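Local coordinates for protein cytosolic phospholipase A2 delta (Homo sapiens, PDB 5IZ5) that hydrolyses the sn-2 ester of membrane glycerophospholipids in a calcium-dependent manner, preferring linoleic acid at that position, at residues K310-L315 against A799-L804; Q303-A308 against D322-V327; H214-L219 against F510-L515; N153-K158 against E280-H285. The protein carries 3 engineered substitutions. One frame throughout, in Å; residues are numbered along the deposited sequence.

Interaction 1: residues K310-L315 against A799-L804; sequences KQALQL and AILQAL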
# COMPACT_ATOMS: atom_id res chain seq x y z
N LYS B 310 -10.09 -23.47 26.86
CA LYS B 310 -10.45 -24.30 28.00
C LYS B 310 -10.81 -25.72 27.55
O LYS B 310 -10.33 -26.70 28.12
CB LYS B 310 -11.61 -23.68 28.78
CG LYS B 310 -12.09 -24.55 29.93
CD LYS B 310 -12.93 -23.77 30.93
CE LYS B 310 -13.53 -24.70 31.97
NZ LYS B 310 -14.23 -23.93 33.03
N GLN B 311 -11.64 -25.81 26.51
CA GLN B 311 -12.07 -27.10 25.98
C GLN B 311 -10.92 -27.88 25.36
O GLN B 311 -10.81 -29.09 25.57
CB GLN B 311 -13.16 -26.89 24.94
CG GLN B 311 -13.83 -28.17 24.46
CD GLN B 311 -15.09 -27.90 23.64
OE1 GLN B 311 -15.66 -26.81 23.68
NE2 GLN B 311 -15.52 -28.91 22.89
N ALA B 312 -10.06 -27.20 24.62
CA ALA B 312 -8.97 -27.86 23.90
C ALA B 312 -7.84 -28.34 24.82
O ALA B 312 -7.24 -29.39 24.58
CB ALA B 312 -8.41 -26.94 22.84
N LEU B 313 -7.54 -27.56 25.85
CA LEU B 313 -6.50 -27.92 26.82
C LEU B 313 -7.07 -28.59 28.07
O LEU B 313 -6.31 -28.94 28.98
CB LEU B 313 -5.68 -26.68 27.19
CG LEU B 313 -4.44 -26.33 26.35
CD1 LEU B 313 -4.53 -26.81 24.91
CD2 LEU B 313 -4.18 -24.83 26.39
N GLN B 314 -8.39 -28.78 28.12
CA GLN B 314 -9.06 -29.35 29.29
C GLN B 314 -8.62 -28.61 30.55
O GLN B 314 -8.17 -29.24 31.52
CB GLN B 314 -8.78 -30.86 29.39
CG GLN B 314 -9.33 -31.68 28.24
CD GLN B 314 -10.85 -31.77 28.26
OE1 GLN B 314 -11.55 -30.81 27.91
NE2 GLN B 314 -11.38 -32.92 28.67
N LEU B 315 -8.73 -27.29 30.53
CA LEU B 315 -8.23 -26.44 31.61
C LEU B 315 -9.13 -26.50 32.84
O LEU B 315 -10.36 -26.41 32.74
CB LEU B 315 -8.11 -24.98 31.16
CG LEU B 315 -7.10 -24.64 30.06
CD1 LEU B 315 -7.19 -23.16 29.70
CD2 LEU B 315 -5.68 -24.99 30.48
N ALA B 799 2.02 -31.01 19.21
CA ALA B 799 2.92 -29.85 19.22
C ALA B 799 2.16 -28.53 19.35
O ALA B 799 2.61 -27.61 20.04
CB ALA B 799 3.78 -29.84 17.96
N ILE B 800 1.00 -28.43 18.70
CA ILE B 800 0.19 -27.21 18.75
C ILE B 800 -0.35 -26.99 20.16
O ILE B 800 -0.27 -25.87 20.69
CB ILE B 800 -0.99 -27.25 17.74
CG1 ILE B 800 -0.46 -27.34 16.31
CG2 ILE B 800 -1.85 -26.00 17.87
CD1 ILE B 800 -1.51 -27.75 15.30
N LEU B 801 -0.89 -28.05 20.76
CA LEU B 801 -1.42 -27.97 22.13
C LEU B 801 -0.32 -27.61 23.12
O LEU B 801 -0.53 -26.80 24.02
CB LEU B 801 -2.10 -29.28 22.53
CG LEU B 801 -3.35 -29.67 21.73
CD1 LEU B 801 -3.78 -31.09 22.04
CD2 LEU B 801 -4.50 -28.71 21.98
N GLN B 802 0.85 -28.23 22.96
CA GLN B 802 2.02 -27.89 23.78
C GLN B 802 2.41 -26.42 23.66
O GLN B 802 2.68 -25.77 24.67
CB GLN B 802 3.20 -28.78 23.41
CG GLN B 802 4.38 -28.65 24.37
CD GLN B 802 5.69 -29.08 23.73
OE1 GLN B 802 5.76 -30.15 23.12
NE2 GLN B 802 6.74 -28.26 23.88
N ALA B 803 2.43 -25.90 22.44
CA ALA B 803 2.77 -24.49 22.21
C ALA B 803 1.71 -23.59 22.82
O ALA B 803 2.04 -22.57 23.43
CB ALA B 803 2.92 -24.20 20.73
N LEU B 804 0.45 -23.98 22.68
CA LEU B 804 -0.64 -23.24 23.31
C LEU B 804 -0.48 -23.19 24.83
O LEU B 804 -0.69 -22.14 25.44
CB LEU B 804 -2.00 -23.84 22.93
CG LEU B 804 -2.47 -23.53 21.51
CD1 LEU B 804 -3.62 -24.43 21.11
CD2 LEU B 804 -2.87 -22.07 21.38
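Leu313 and Leu801 join two helices of the catalytic alpha/beta domain, the end of helix 292-313 and the helix 797-810 near the C terminus. The two leucines run alongside one another, pointing opposite ways, and their branches meet where Leu313 CD1 presses on Leu801 CD2 at 3.5 Å, closer than methyls normally pack. With CG beside the backbone N (chi1 -65°), Leu801 also carries CD2 to 3.8 Å from the carbonyl oxygen of Ala312. One turn further along the second helix, the other branch of Leu313, CD2, rests near Leu804 CB at 4.2 Å. Leu313 thus straddles two successive positions on one side of its partner helix. No hydrogen bond crosses between the segments, and the join is made mainly by leucine branches. Leu354, in a loop, packs on Ala312, Leu801 and Leu804, while the inner side of helix 797-810 covers Leu672 and Leu732 of the central sheet. Helices layered in this way over a mixed sheet with parallel central strands (327-331, 360-363, 672-676) are characteristic of alpha/beta hydrolase-like folds.

Interaction 2: residues Q303-A308 against D322-V327; sequences QVVAKA and DEVPVV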
# COMPACT_ATOMS: atom_id res chain seq x y z
N GLN B 303 -13.19 -13.79 24.17
CA GLN B 303 -14.18 -14.64 24.83
C GLN B 303 -14.30 -15.97 24.12
O GLN B 303 -14.34 -17.02 24.77
CB GLN B 303 -15.55 -13.96 24.86
CG GLN B 303 -15.70 -12.95 25.98
CD GLN B 303 -15.93 -13.64 27.32
OE1 GLN B 303 -17.05 -14.08 27.63
NE2 GLN B 303 -14.88 -13.78 28.11
N VAL B 304 -14.37 -15.94 22.79
CA VAL B 304 -14.47 -17.16 22.00
C VAL B 304 -13.19 -17.99 22.14
O VAL B 304 -13.25 -19.21 22.22
CB VAL B 304 -14.76 -16.87 20.50
CG1 VAL B 304 -14.78 -18.16 19.69
CG2 VAL B 304 -16.09 -16.14 20.34
N VAL B 305 -12.05 -17.32 22.18
CA VAL B 305 -10.76 -17.99 22.34
C VAL B 305 -10.61 -18.61 23.73
O VAL B 305 -10.16 -19.76 23.85
CB VAL B 305 -9.59 -17.02 22.08
CG1 VAL B 305 -8.25 -17.68 22.40
CG2 VAL B 305 -9.59 -16.54 20.63
N ALA B 306 -10.97 -17.87 24.77
CA ALA B 306 -10.91 -18.37 26.15
C ALA B 306 -11.69 -19.67 26.29
O ALA B 306 -11.19 -20.65 26.86
CB ALA B 306 -11.45 -17.33 27.11
N LYS B 307 -12.90 -19.69 25.76
CA LYS B 307 -13.76 -20.87 25.79
C LYS B 307 -13.12 -22.03 25.02
O LYS B 307 -12.99 -23.13 25.56
CB LYS B 307 -15.14 -20.58 25.20
CG LYS B 307 -16.30 -21.18 25.98
CD LYS B 307 -17.52 -21.38 25.10
CE LYS B 307 -17.31 -22.50 24.09
NZ LYS B 307 -18.55 -22.76 23.30
N ALA B 308 -12.73 -21.78 23.77
CA ALA B 308 -12.15 -22.82 22.93
C ALA B 308 -10.84 -23.37 23.51
O ALA B 308 -10.53 -24.54 23.35
CB ALA B 308 -11.92 -22.30 21.52
N ASP B 322 -6.67 -11.16 30.49
CA ASP B 322 -5.22 -10.93 30.41
C ASP B 322 -4.38 -12.19 30.25
O ASP B 322 -3.19 -12.09 29.97
CB ASP B 322 -4.75 -10.19 31.67
CG ASP B 322 -5.07 -10.95 32.95
OD1 ASP B 322 -6.08 -10.60 33.60
OD2 ASP B 322 -4.35 -11.92 33.27
N GLU B 323 -4.97 -13.36 30.47
CA GLU B 323 -4.23 -14.61 30.32
C GLU B 323 -4.42 -15.25 28.95
O GLU B 323 -3.68 -16.15 28.60
CB GLU B 323 -4.64 -15.58 31.42
CG GLU B 323 -3.97 -16.96 31.44
CD GLU B 323 -2.46 -16.89 31.38
OE1 GLU B 323 -1.87 -16.45 32.38
OE2 GLU B 323 -1.86 -17.29 30.36
N VAL B 324 -5.39 -14.77 28.16
CA VAL B 324 -5.69 -15.37 26.86
C VAL B 324 -4.56 -15.07 25.89
O VAL B 324 -4.31 -13.90 25.57
CB VAL B 324 -7.03 -14.86 26.28
CG1 VAL B 324 -7.34 -15.56 24.96
CG2 VAL B 324 -8.17 -15.11 27.26
N PRO B 325 -3.86 -16.11 25.40
CA PRO B 325 -2.78 -15.87 24.45
C PRO B 325 -3.30 -15.45 23.08
O PRO B 325 -4.37 -15.91 22.65
CB PRO B 325 -2.08 -17.22 24.38
CG PRO B 325 -3.18 -18.20 24.61
CD PRO B 325 -4.06 -17.55 25.64
N VAL B 326 -2.56 -14.57 22.41
CA VAL B 326 -2.92 -14.10 21.08
C VAL B 326 -2.25 -15.03 20.07
O VAL B 326 -1.02 -15.11 19.99
CB VAL B 326 -2.49 -12.64 20.87
CG1 VAL B 326 -2.85 -12.15 19.47
CG2 VAL B 326 -3.13 -11.74 21.92
N VAL B 327 -3.07 -15.75 19.31
CA VAL B 327 -2.60 -16.73 18.34
C VAL B 327 -2.88 -16.23 16.93
O VAL B 327 -3.97 -15.74 16.65
CB VAL B 327 -3.30 -18.09 18.54
CG1 VAL B 327 -2.86 -19.09 17.48
CG2 VAL B 327 -3.03 -18.63 19.94
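Val305 and Val324 form the tight centre of this contact between helix 292-313 and the chain that leads into strand 327-331. Their side chains cross obliquely, and the touching branches are Val305 CG1 and Val324 CG1, only 3.4 Å apart. That is closer than methyl groups usually settle. Each of these methyls is the branch that stands opposite its own backbone nitrogen (chi1 173° in Val305, -178° in Val324), which extends both toward the facing segment. Val324 CG1 also lies 3.9 Å from Val305 CB, so it sits against the shoulder of the helical valine as well as its tip. The second branch of Val324 makes a gentler approach, with CG2 at 4.0 Å from the methyl of Ala306. One valine therefore spans two neighbouring helix residues, pressed hard on one and resting lightly on the other. The tight pair is buried, whereas Ala306, on the looser side, stays partly exposed. On the buried flank Val305 CG1 comes to 4.3 Å from the carbonyl oxygen of Pro325, whose ring packs on Ala807 and Leu808 of the C-terminal helix. The polar backbone of the loop is served from outside: Val326 N is hydrogen-bonded to Asp671 and Val324 O to Arg811. No hydrogen bond crosses the contact and its side chains are apolar, which suggests that the helix is held to this chain by close packing, while the bonds to Asp671 and Arg811 fix the loop on its other sides.

Interaction 3: residues H214-L219 against F510-L515; sequences HYMAAL and FFMGRL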
# COMPACT_ATOMS: atom_id res chain seq x y z
N HIS B 214 -9.30 23.94 -1.47
CA HIS B 214 -8.70 23.58 -0.20
C HIS B 214 -7.23 23.95 -0.24
O HIS B 214 -6.53 23.64 -1.21
CB HIS B 214 -8.83 22.09 0.05
CG HIS B 214 -10.24 21.59 0.05
ND1 HIS B 214 -10.93 21.30 -1.10
CD2 HIS B 214 -11.09 21.33 1.07
CE1 HIS B 214 -12.14 20.88 -0.80
NE2 HIS B 214 -12.27 20.89 0.51
N TYR B 215 -6.76 24.62 0.81
CA TYR B 215 -5.39 25.08 0.86
C TYR B 215 -4.96 25.30 2.30
O TYR B 215 -5.78 25.52 3.19
CB TYR B 215 -5.24 26.38 0.06
CG TYR B 215 -6.13 27.48 0.56
CD1 TYR B 215 -5.62 28.53 1.32
CD2 TYR B 215 -7.49 27.46 0.29
CE1 TYR B 215 -6.45 29.53 1.80
CE2 TYR B 215 -8.33 28.45 0.76
CZ TYR B 215 -7.80 29.48 1.51
OH TYR B 215 -8.63 30.46 1.96
N MET B 216 -3.66 25.25 2.52
CA MET B 216 -3.10 25.44 3.84
C MET B 216 -3.32 26.86 4.36
O MET B 216 -3.03 27.84 3.67
CB MET B 216 -1.61 25.17 3.81
CG MET B 216 -1.25 23.70 3.88
SD MET B 216 0.50 23.46 3.55
CE MET B 216 1.25 24.60 4.67
N ALA B 217 -3.79 26.95 5.61
CA ALA B 217 -4.01 28.23 6.27
C ALA B 217 -2.71 29.03 6.39
O ALA B 217 -2.73 30.25 6.38
CB ALA B 217 -4.62 28.02 7.65
N ALA B 218 -1.57 28.33 6.49
CA ALA B 218 -0.26 28.98 6.61
C ALA B 218 0.28 29.64 5.34
O ALA B 218 1.31 30.32 5.40
CB ALA B 218 0.76 28.00 7.15
N LEU B 219 -0.37 29.45 4.20
CA LEU B 219 0.10 30.08 2.97
C LEU B 219 -0.21 31.58 2.91
O LEU B 219 -1.27 32.01 3.36
CB LEU B 219 -0.53 29.44 1.73
CG LEU B 219 0.15 28.35 0.89
CD1 LEU B 219 1.18 27.57 1.69
CD2 LEU B 219 -0.87 27.40 0.26
N PHE B 510 -7.83 12.00 -1.76
CA PHE B 510 -7.65 12.67 -0.50
C PHE B 510 -6.71 13.84 -0.64
O PHE B 510 -5.89 13.89 -1.57
CB PHE B 510 -7.03 11.71 0.53
CG PHE B 510 -7.95 10.60 0.97
CD1 PHE B 510 -8.59 10.66 2.20
CD2 PHE B 510 -8.15 9.49 0.17
CE1 PHE B 510 -9.42 9.63 2.61
CE2 PHE B 510 -8.97 8.45 0.58
CZ PHE B 510 -9.61 8.53 1.81
N PHE B 511 -6.82 14.78 0.30
CA PHE B 511 -5.84 15.84 0.46
C PHE B 511 -5.73 16.25 1.92
O PHE B 511 -6.72 16.60 2.57
CB PHE B 511 -6.20 17.05 -0.39
CG PHE B 511 -5.24 18.19 -0.23
CD1 PHE B 511 -5.61 19.35 0.45
CD2 PHE B 511 -3.95 18.09 -0.73
CE1 PHE B 511 -4.71 20.40 0.62
CE2 PHE B 511 -3.04 19.13 -0.57
CZ PHE B 511 -3.43 20.28 0.11
N MET B 512 -4.51 16.21 2.44
CA MET B 512 -4.22 16.56 3.84
C MET B 512 -5.14 15.81 4.82
O MET B 512 -5.60 16.39 5.81
CB MET B 512 -4.33 18.07 4.05
CG MET B 512 -3.61 18.59 5.28
SD MET B 512 -1.83 18.53 5.10
CE MET B 512 -1.55 19.85 3.92
N GLY B 513 -5.38 14.54 4.53
CA GLY B 513 -6.16 13.69 5.42
C GLY B 513 -7.65 13.81 5.24
O GLY B 513 -8.39 13.04 5.86
N ARG B 514 -8.11 14.74 4.41
CA ARG B 514 -9.54 14.90 4.11
C ARG B 514 -9.92 14.19 2.82
O ARG B 514 -9.16 14.16 1.85
CB ARG B 514 -9.93 16.37 3.98
CG ARG B 514 -10.14 17.10 5.30
CD ARG B 514 -8.85 17.67 5.83
NE ARG B 514 -9.07 18.54 6.98
CZ ARG B 514 -8.10 19.07 7.72
NH1 ARG B 514 -6.83 18.81 7.44
NH2 ARG B 514 -8.40 19.86 8.74
N LEU B 515 -11.12 13.64 2.82
CA LEU B 515 -11.68 13.01 1.63
C LEU B 515 -12.08 14.10 0.63
O LEU B 515 -12.89 14.96 0.94
CB LEU B 515 -12.89 12.17 2.02
CG LEU B 515 -13.67 11.51 0.90
CD1 LEU B 515 -12.82 10.47 0.19
CD2 LEU B 515 -14.94 10.89 1.46
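Phe511 swings its ring toward His214 because CG lies opposite the backbone N (chi1 178°), and Met512, bent at both chi2 and chi3, curls its methyl toward Met216. The two methionines cross at about a right angle: Met512 CE touches Met216 CG at 3.9 Å and stands 4.2 Å from Met216 SD. The Phe511 ring meets the other strand obliquely, with CE1 at 4.1 Å from the carbonyl oxygen of His214 and CD1 at 4.2 Å from His214 CB. Met512 CB packs over one face of the same ring, 4.0 Å above its plane and toward the rim. His214 ND1 is hydrogen-bonded to Glu198 OE2. Phe511 and Met512 belong to the beta hairpin of strands 509-511 and 514-517, closed by a two-residue type I' turn from Phe511 to Arg514. A side-chain bond braces this turn: Arg514 NH1 donates to Met512 O at 3.2 Å, in the carbonyl plane, with an N-H...O angle of 152°. The guanidinium's NH2 has a second anchor at Pro279 O. Across the contact lies strand 210-216, within the sequence range of the cPLA2 C2-domain family, a possible second C2 domain, so the hairpin tip of the catalytic part docks on a beta-sheet module. The chemistry implies an apolar joint of methionine and phenylalanine side chains, with no hydrogen bond across it, beside a hairpin whose turn is braced by polar bonds.

Interaction 4: residues N153-K158 against E280-H285; sequences NLITNK and EELAVH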
# COMPACT_ATOMS: atom_id res chain seq x y z
N ASN B 153 -3.07 25.27 13.95
CA ASN B 153 -3.66 24.06 14.53
C ASN B 153 -3.30 22.81 13.72
O ASN B 153 -3.89 22.55 12.66
CB ASN B 153 -5.18 24.19 14.63
CG ASN B 153 -5.61 25.29 15.60
OD1 ASN B 153 -5.00 25.47 16.66
ND2 ASN B 153 -6.66 26.02 15.24
N LEU B 154 -2.32 22.06 14.23
CA LEU B 154 -1.83 20.84 13.60
C LEU B 154 -2.47 19.60 14.20
O LEU B 154 -2.92 19.63 15.34
CB LEU B 154 -0.32 20.73 13.80
CG LEU B 154 0.57 21.89 13.39
CD1 LEU B 154 2.00 21.59 13.78
CD2 LEU B 154 0.46 22.15 11.90
N ILE B 155 -2.49 18.51 13.42
CA ILE B 155 -2.83 17.17 13.91
C ILE B 155 -1.71 16.22 13.50
O ILE B 155 -1.34 16.19 12.33
CB ILE B 155 -4.17 16.66 13.33
CG1 ILE B 155 -5.30 17.64 13.67
CG2 ILE B 155 -4.50 15.27 13.88
CD1 ILE B 155 -6.59 17.39 12.91
N THR B 156 -1.18 15.46 14.46
CA THR B 156 -0.08 14.52 14.19
C THR B 156 -0.17 13.19 14.93
O THR B 156 -0.85 13.08 15.94
CB THR B 156 1.27 15.07 14.67
OG1 THR B 156 1.13 16.41 15.14
CG2 THR B 156 2.27 14.98 13.60
N ASN B 157 0.59 12.20 14.44
CA ASN B 157 0.96 11.02 15.22
C ASN B 157 2.48 11.01 15.46
O ASN B 157 3.05 9.96 15.76
CB ASN B 157 0.53 9.74 14.50
CG ASN B 157 1.14 9.61 13.12
OD1 ASN B 157 2.04 10.36 12.74
ND2 ASN B 157 0.66 8.63 12.36
N LYS B 158 3.10 12.18 15.30
CA LYS B 158 4.55 12.40 15.47
C LYS B 158 5.43 11.92 14.32
O LYS B 158 6.65 12.05 14.38
CB LYS B 158 5.05 11.84 16.81
CG LYS B 158 4.33 12.41 18.03
CD LYS B 158 4.44 13.92 18.10
CE LYS B 158 3.75 14.44 19.35
NZ LYS B 158 4.49 15.54 20.03
N GLU B 280 -11.71 20.52 11.58
CA GLU B 280 -10.51 19.74 11.95
C GLU B 280 -10.80 18.24 12.14
O GLU B 280 -10.39 17.64 13.14
CB GLU B 280 -9.82 20.30 13.20
CG GLU B 280 -9.29 21.71 13.07
CD GLU B 280 -8.26 22.07 14.15
OE1 GLU B 280 -7.46 21.18 14.55
OE2 GLU B 280 -8.24 23.24 14.58
N GLU B 281 -11.52 17.64 11.19
CA GLU B 281 -11.75 16.20 11.21
C GLU B 281 -11.30 15.54 9.91
O GLU B 281 -11.66 15.94 8.82
CB GLU B 281 -13.21 15.84 11.47
CG GLU B 281 -13.42 14.33 11.74
CD GLU B 281 -14.77 13.99 12.37
OE1 GLU B 281 -15.74 14.75 12.14
OE2 GLU B 281 -14.85 12.95 13.08
N LEU B 282 -10.55 14.47 10.11
CA LEU B 282 -9.83 13.75 9.08
C LEU B 282 -10.54 12.46 8.74
O LEU B 282 -11.09 11.81 9.62
CB LEU B 282 -8.44 13.45 9.62
CG LEU B 282 -7.30 14.41 9.28
CD1 LEU B 282 -7.73 15.86 9.08
CD2 LEU B 282 -6.20 14.29 10.32
N ALA B 283 -10.54 12.10 7.46
CA ALA B 283 -10.96 10.78 7.04
C ALA B 283 -9.81 9.78 7.24
O ALA B 283 -10.03 8.59 7.37
CB ALA B 283 -11.40 10.80 5.59
N VAL B 284 -8.58 10.28 7.27
CA VAL B 284 -7.41 9.43 7.52
C VAL B 284 -7.12 9.35 9.02
O VAL B 284 -6.92 10.39 9.66
CB VAL B 284 -6.18 9.94 6.73
CG1 VAL B 284 -4.97 9.04 6.98
CG2 VAL B 284 -6.49 10.01 5.24
N HIS B 285 -7.09 8.13 9.55
CA HIS B 285 -6.77 7.85 10.96
C HIS B 285 -5.25 7.90 11.15
O HIS B 285 -4.51 7.18 10.50
CB HIS B 285 -7.27 6.44 11.36
CG HIS B 285 -8.69 6.14 10.98
ND1 HIS B 285 -9.14 4.85 10.72
CD2 HIS B 285 -9.77 6.95 10.81
CE1 HIS B 285 -10.42 4.89 10.42
NE2 HIS B 285 -10.83 6.15 10.46
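The side-chain amide of Asn153 and the carboxylate of Glu280 are two flat groups turned only 27° apart, although the side chains that carry them cross at about a right angle. Glu280 OE2 stands above the amide plane rather than in it, displaced toward the CB and ND2 side. Its nearest approach is to Asn153 CB, at 3.2 Å, and ND2 follows at 3.3 Å. Glu280 reaches this place with its chain extended beyond CG. The carboxylate thus lies over the root of the asparagine as much as over its nitrogen. A second, apolar meeting point follows along the strand. Ile155 and Leu282 reach for each other tip to tip, and Leu282 CD2 lies 4.1 Å from both Ile155 CD1 and Ile155 CG2, fitting against the two branches. Ile155 CD1 is also 3.8 Å from Glu280 O, so this one methyl bridges backbone and side chain of the facing segment. Strand 152-156 belongs to the large antiparallel sheet, paired with strands 21-36 and 160-172, and so links the N-terminal C2 region to the next beta module. Residues 280-285, just past the Cys167-Cys278 disulfide, form the connection that leads from strand 266-277 to strand 285-286, which joins the mixed sheet of the catalytic part. Leu282 packs on Ala162 of the adjacent strand as well. The Glu280 end lies at the surface.

Overall arrangement
From the N terminus, the chain passes 153-158 on the C2-side sheet, then 214-219, before 280-285 closes interaction 4. Residues 510-515 close interaction 3 only later, so the two cross; they touch where Gly513 O probably accepts hydrogen bonds from Ala283 N and Val284 N. Interaction 2 closes a short loop, 303-308 to 322-327, that falls wholly within the span of interaction 3. Interaction 1 starts at 310-315, inside that short loop, and ends at 799-804, so it crosses both. Interactions 1 and 2 share helix 292-313 and touch through Leu804 and Val327, whereas interactions 3 and 4 bind the beta modules to the catalytic domain, their centres at least 34 Å away.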